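Local coordinates for intimin (PDB 6TQD), which is a bacterial attaching-and-effacing adhesin whose extended extracellular Ig-like domains probably hold its binding tip away from the cell surface, at residues A188-A191 with E192-S195. Sequence-based numbering, arbitrary orientation.
Sequences AKTA and EMTS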
loop_
_atom_site.group_PDB
_atom_site.type_symbol
_atom_site.label_atom_id
_atom_site.label_comp_id
_atom_site.label_asym_id
_atom_site.label_seq_id
_atom_site.Cartn_x
_atom_site.Cartn_y
_atom_site.Cartn_z
ATOM N N ALA A 188 -11.540 12.058 -3.238
ATOM C CA ALA A 188 -10.813 12.373 -2.016
ATOM C C ALA A 188 -9.336 12.581 -2.345
ATOM O O ALA A 188 -8.772 11.857 -3.163
ATOM C CB ALA A 188 -10.937 11.204 -1.017
ATOM N N LYS A 189 -8.718 13.551 -1.679
ATOM C CA LYS A 189 -7.327 13.878 -1.971
ATOM C C LYS A 189 -6.624 14.407 -0.732
ATOM O O LYS A 189 -7.219 15.095 0.100
ATOM C CB LYS A 189 -7.251 14.919 -3.099
ATOM C CG LYS A 189 -5.842 15.166 -3.647
ATOM C CD LYS A 189 -5.821 16.240 -4.724
ATOM C CE LYS A 189 -4.408 16.556 -5.199
ATOM N NZ LYS A 189 -3.566 17.208 -4.149
ATOM N N THR A 190 -5.337 14.073 -0.617
ATOM C CA THR A 190 -4.449 14.673 0.367
ATOM C C THR A 190 -3.418 15.546 -0.341
ATOM O O THR A 190 -3.209 15.458 -1.563
ATOM C CB THR A 190 -3.736 13.602 1.200
ATOM O OG1 THR A 190 -2.997 12.754 0.318
ATOM C CG2 THR A 190 -4.729 12.794 2.007
ATOM N N ALA A 191 -2.736 16.373 0.454
ATOM C CA ALA A 191 -1.880 17.424 -0.099
ATOM C C ALA A 191 -0.779 16.880 -1.013
ATOM O O ALA A 191 -0.476 17.496 -2.040
ATOM C CB ALA A 191 -1.251 18.236 1.042
ATOM N N GLU A 192 -0.170 15.743 -0.653
ATOM C CA GLU A 192 0.959 15.229 -1.429
ATOM C C GLU A 192 0.540 14.572 -2.745
ATOM O O GLU A 192 1.382 14.416 -3.640
ATOM C CB GLU A 192 1.781 14.227 -0.607
ATOM C CG GLU A 192 2.542 14.823 0.561
ATOM C CD GLU A 192 3.352 13.789 1.342
ATOM O OE1 GLU A 192 3.465 12.619 0.906
ATOM O OE2 GLU A 192 3.870 14.143 2.424
ATOM N N MET A 193 -0.718 14.153 -2.881
ATOM C CA MET A 193 -1.145 13.446 -4.080
ATOM C C MET A 193 -1.137 14.374 -5.287
ATOM O O MET A 193 -1.356 15.587 -5.172
ATOM C CB MET A 193 -2.563 12.902 -3.894
ATOM C CG MET A 193 -2.652 11.796 -2.876
ATOM S SD MET A 193 -4.318 11.341 -2.466
ATOM C CE MET A 193 -4.905 10.484 -3.900
ATOM N N THR A 194 -0.879 13.790 -6.459
ATOM C CA THR A 194 -0.855 14.558 -7.702
ATOM C C THR A 194 -2.258 14.802 -8.248
ATOM O O THR A 194 -2.465 15.770 -8.991
ATOM C CB THR A 194 0.046 13.881 -8.741
ATOM O OG1 THR A 194 -0.439 12.565 -9.038
ATOM C CG2 THR A 194 1.480 13.772 -8.217
ATOM N N SER A 195 -3.202 13.915 -7.934
ATOM C CA SER A 195 -4.593 14.043 -8.334
ATOM C C SER A 195 -5.439 13.272 -7.332
ATOM O O SER A 195 -4.935 12.450 -6.569
ATOM C CB SER A 195 -4.812 13.510 -9.753
ATOM O OG SER A 195 -4.501 12.132 -9.827
#
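Met-193 folds back over the residues just before it, and Lys-189 passes it in the opposite direction. The backbone N of Met-193 donates to Thr-190 O at 3.1 Å, the bond that closes the type I beta turn from Thr-190 to Met-193. Thr-190 O takes a second bond, from Lys-189 NZ at 3.1 Å. The two donors reach it from opposite faces of its carbonyl plane.

The lysine chain runs extended until its last torsion, where a bend (chi4 -67°) brings the amine back over the turn. There Lys-189 NZ also donates to Met-193 O at 2.9 Å, from above that carbonyl plane. One amine thus ties together the oxygens of the first and last residues of the turn.

The packed side belongs to Thr-190 and Met-193. Met-193 SD lies 3.5 Å from Thr-190 N and accepts a weak but nearly straight bond, with an N-H...S angle of 168°. Thr-190 OG1 touches Met-193 CG and SD, both at 3.4 Å; its hydrogen bond is to Val-110 O. Val-112 lies against both side chains, and Val-136 and Val-148 add to the cover over buried Thr-190.

The other side is loose. Ala-191 and Glu-192, the two central residues of the turn, are exposed, with their CB atoms directed away from the contact. Beyond CG the Glu-192 chain is extended, and its OE1 accepts a bond from Val-110 N, so its carboxylate is held although the residue is exposed. The whole is a beta turn within the loop joining antiparallel strands 182-189 and 197-205 of a bacterial Ig-like domain.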